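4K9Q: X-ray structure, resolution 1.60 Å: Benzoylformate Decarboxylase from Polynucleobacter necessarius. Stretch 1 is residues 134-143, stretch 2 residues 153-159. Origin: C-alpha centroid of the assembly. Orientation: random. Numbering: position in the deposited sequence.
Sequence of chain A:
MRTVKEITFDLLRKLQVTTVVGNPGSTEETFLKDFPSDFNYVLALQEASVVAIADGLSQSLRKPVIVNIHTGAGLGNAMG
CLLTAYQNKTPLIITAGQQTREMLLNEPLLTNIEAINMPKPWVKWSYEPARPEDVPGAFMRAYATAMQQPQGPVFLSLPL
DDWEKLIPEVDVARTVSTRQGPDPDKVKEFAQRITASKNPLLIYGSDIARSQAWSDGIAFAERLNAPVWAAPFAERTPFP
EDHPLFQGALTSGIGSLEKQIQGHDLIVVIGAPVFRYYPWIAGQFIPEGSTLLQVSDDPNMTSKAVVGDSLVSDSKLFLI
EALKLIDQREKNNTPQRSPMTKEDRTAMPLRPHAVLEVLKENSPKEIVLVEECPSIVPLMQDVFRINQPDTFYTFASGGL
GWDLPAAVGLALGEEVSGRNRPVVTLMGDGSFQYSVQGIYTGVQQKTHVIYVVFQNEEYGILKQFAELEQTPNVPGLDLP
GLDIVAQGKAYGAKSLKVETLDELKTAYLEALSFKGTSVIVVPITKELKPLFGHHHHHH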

# COMPACT_ATOMS: atom_id res chain seq x y z
N ASP A 134 4.84 10.89 -21.40
CA ASP A 134 5.67 9.94 -20.67
C ASP A 134 5.40 8.48 -21.00
O ASP A 134 6.10 7.59 -20.48
CB ASP A 134 5.49 10.13 -19.17
CG ASP A 134 5.93 11.52 -18.70
OD1 ASP A 134 6.91 12.06 -19.26
OD2 ASP A 134 5.28 12.06 -17.79
N VAL A 135 4.40 8.21 -21.84
CA VAL A 135 4.02 6.81 -22.09
C VAL A 135 5.15 5.96 -22.70
O VAL A 135 5.44 4.87 -22.20
CB VAL A 135 2.67 6.69 -22.86
CG1 VAL A 135 2.43 5.24 -23.30
CG2 VAL A 135 1.52 7.22 -22.00
N PRO A 136 5.78 6.44 -23.79
CA PRO A 136 6.88 5.66 -24.36
C PRO A 136 7.99 5.42 -23.34
O PRO A 136 8.45 4.28 -23.20
CB PRO A 136 7.38 6.52 -25.52
CG PRO A 136 6.19 7.38 -25.89
CD PRO A 136 5.49 7.65 -24.59
N GLY A 137 8.39 6.46 -22.62
CA GLY A 137 9.41 6.30 -21.59
C GLY A 137 9.01 5.33 -20.49
O GLY A 137 9.86 4.64 -19.94
N ALA A 138 7.72 5.29 -20.17
CA ALA A 138 7.20 4.36 -19.16
C ALA A 138 7.31 2.91 -19.64
O ALA A 138 7.63 1.99 -18.85
CB ALA A 138 5.77 4.70 -18.77
N PHE A 139 7.06 2.68 -20.93
CA PHE A 139 7.30 1.37 -21.50
C PHE A 139 8.78 0.97 -21.43
O PHE A 139 9.11 -0.19 -21.13
CB PHE A 139 6.77 1.28 -22.94
CG PHE A 139 5.32 0.86 -23.03
CD1 PHE A 139 4.98 -0.47 -23.22
CD2 PHE A 139 4.31 1.80 -22.90
CE1 PHE A 139 3.64 -0.87 -23.30
CE2 PHE A 139 2.96 1.41 -22.99
CZ PHE A 139 2.64 0.07 -23.19
N MET A 140 9.68 1.92 -21.70
CA MET A 140 11.10 1.61 -21.58
C MET A 140 11.48 1.27 -20.13
O MET A 140 12.21 0.32 -19.88
CB MET A 140 11.97 2.76 -22.09
CG MET A 140 13.46 2.42 -22.10
SD MET A 140 13.85 1.06 -23.21
CE MET A 140 14.63 -0.10 -22.08
N ARG A 141 11.00 2.07 -19.17
CA ARG A 141 11.28 1.79 -17.76
C ARG A 141 10.65 0.46 -17.36
O ARG A 141 11.22 -0.29 -16.57
CB ARG A 141 10.77 2.92 -16.87
CG ARG A 141 11.02 2.70 -15.37
CD ARG A 141 10.81 3.99 -14.57
NE ARG A 141 10.88 3.69 -13.14
CZ ARG A 141 10.50 4.51 -12.17
NH1 ARG A 141 10.02 5.73 -12.44
NH2 ARG A 141 10.60 4.12 -10.91
N ALA A 142 9.47 0.16 -17.90
CA ALA A 142 8.82 -1.13 -17.63
C ALA A 142 9.70 -2.29 -18.11
O ALA A 142 9.96 -3.24 -17.36
CB ALA A 142 7.43 -1.18 -18.30
N TYR A 143 10.18 -2.20 -19.35
CA TYR A 143 11.06 -3.22 -19.91
C TYR A 143 12.33 -3.37 -19.07
O TYR A 143 12.73 -4.49 -18.73
CB TYR A 143 11.43 -2.86 -21.35
CG TYR A 143 12.37 -3.84 -22.03
CD1 TYR A 143 13.73 -3.84 -21.75
CD2 TYR A 143 11.90 -4.74 -22.98
CE1 TYR A 143 14.59 -4.73 -22.37
CE2 TYR A 143 12.75 -5.64 -23.60
CZ TYR A 143 14.10 -5.63 -23.29
OH TYR A 143 14.94 -6.52 -23.92
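Stretch 2 (153-159) PVFLSLP

A methyl group resting squarely on an aromatic face is the most distinctive feature of this helix-strand contact in the benzoylformate decarboxylase from Polynucleobacter necessarius. Leu-156 CD1 lies 3.9 Å from the centroid of the Phe-139 ring and only 10° off the ring normal, a nearly ideal CH-pi arrangement. The rest of the contact illustrates a general principle of alpha/beta packing: a strand can be laid along a helix largely by apolar side chains, with no hydrogen bond passing between the two.

Stretch 2 is extended. From Val-154 to Pro-159 it forms a strand, and the phi/psi pairs of Val-154 to Leu-158 lie in the beta region, running from -131/162 at Val-154 to -125/100 at Leu-158. It faces the helix spanning Val-135 to Tyr-143, which continues beyond this stretch. The two N-to-C directions make an angle of 167°, so the strand runs almost antiparallel to the helix, and the axes approach to 8.9 Å. The register follows from this direction: the start of the strand lies near the later part of stretch 1, with Val-154 CA 6.1 Å from Ala-142 CA, whereas Leu-158 CA is 7.9 Å from Val-135 CA. The backbones are thus closer at Ala-142 than at Val-135.

The alternation of a strand decides which residues take part. Val-154, Leu-156 and Leu-158 direct their CA-to-CB bonds toward the helix, while Phe-155 points away and Ser-157 is out of reach. On the helix, the matching surface is built from Val-135, Ala-138, Phe-139 and Ala-142, whose spacings of three and four residues bring them onto a common side. Backbone bonds such as Ala-142 N to Ala-138 O, at 2.8 Å, hold that spacing.

Val-154, with chi1 in the m well, packs on Ala-142: its CG2 is 3.6 Å from Ala-142 O and 3.7 Å from Ala-142 CB. Leu-156 occupies the middle and has the largest covered area of any residue here. Its m,t rotamer places CD1 4.0 Å from Ala-142 CB, 3.9 Å from Phe-139 CD2 and 3.9 Å from Ala-138 O, and its CD2 comes within 4.2 Å of Ala-138 CB. One leucine therefore touches three helix residues.

Phe-139 reaches the strand differently. Its CA-to-CB bond points sideways, but with chi1 at -88° the end of the side chain comes nearer, so that the ring contacts two leucines. Beyond the methyl over its face, Phe-139 CZ lies 3.7 Å from Leu-158 CD1, an oblique approach. Leu-158, also m,t, finishes the row with CD2 at 4.2 Å from Val-135 CG1. Together the two stretches bury 313 Å², a modest area, mostly apolar and made by buried residues; the peptide hydrogen bonds within the helix are made independently of the strand.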

# COMPACT_ATOMS: atom_id res chain seq x y z
N PRO A 153 7.41 -9.48 -13.38
CA PRO A 153 6.41 -8.67 -14.08
C PRO A 153 6.29 -7.25 -13.54
O PRO A 153 6.57 -6.99 -12.37
CB PRO A 153 5.11 -9.45 -13.84
CG PRO A 153 5.32 -10.12 -12.53
CD PRO A 153 6.79 -10.50 -12.50
N VAL A 154 5.87 -6.35 -14.41
CA VAL A 154 5.60 -4.96 -14.06
C VAL A 154 4.22 -4.57 -14.60
O VAL A 154 3.66 -5.26 -15.46
CB VAL A 154 6.67 -4.02 -14.65
CG1 VAL A 154 8.04 -4.34 -14.08
CG2 VAL A 154 6.70 -4.15 -16.17
N PHE A 155 3.66 -3.48 -14.07
CA PHE A 155 2.30 -3.09 -14.45
C PHE A 155 2.23 -1.62 -14.84
O PHE A 155 2.70 -0.75 -14.09
CB PHE A 155 1.33 -3.35 -13.30
CG PHE A 155 -0.05 -2.81 -13.55
CD1 PHE A 155 -0.87 -3.39 -14.50
CD2 PHE A 155 -0.53 -1.70 -12.85
CE1 PHE A 155 -2.15 -2.89 -14.75
CE2 PHE A 155 -1.82 -1.21 -13.09
CZ PHE A 155 -2.62 -1.79 -14.06
N LEU A 156 1.63 -1.35 -16.01
CA LEU A 156 1.33 0.02 -16.44
C LEU A 156 -0.17 0.20 -16.62
O LEU A 156 -0.82 -0.62 -17.29
CB LEU A 156 2.01 0.33 -17.78
CG LEU A 156 3.54 0.31 -17.82
CD1 LEU A 156 4.01 0.56 -19.25
CD2 LEU A 156 4.10 1.36 -16.87
N SER A 157 -0.70 1.27 -16.04
CA SER A 157 -2.09 1.68 -16.21
C SER A 157 -2.09 2.84 -17.20
O SER A 157 -1.45 3.87 -16.95
CB SER A 157 -2.65 2.13 -14.86
OG SER A 157 -3.94 2.67 -15.00
N LEU A 158 -2.82 2.69 -18.30
CA LEU A 158 -2.69 3.59 -19.45
C LEU A 158 -4.03 4.23 -19.85
O LEU A 158 -4.86 3.60 -20.50
CB LEU A 158 -2.07 2.80 -20.62
CG LEU A 158 -0.68 2.23 -20.26
CD1 LEU A 158 -0.28 1.11 -21.16
CD2 LEU A 158 0.38 3.32 -20.23
N PRO A 159 -4.25 5.48 -19.45
CA PRO A 159 -5.50 6.17 -19.81
C PRO A 159 -5.76 6.17 -21.32
O PRO A 159 -4.86 6.45 -22.11
CB PRO A 159 -5.27 7.60 -19.30
CG PRO A 159 -4.35 7.40 -18.12
CD PRO A 159 -3.42 6.28 -18.52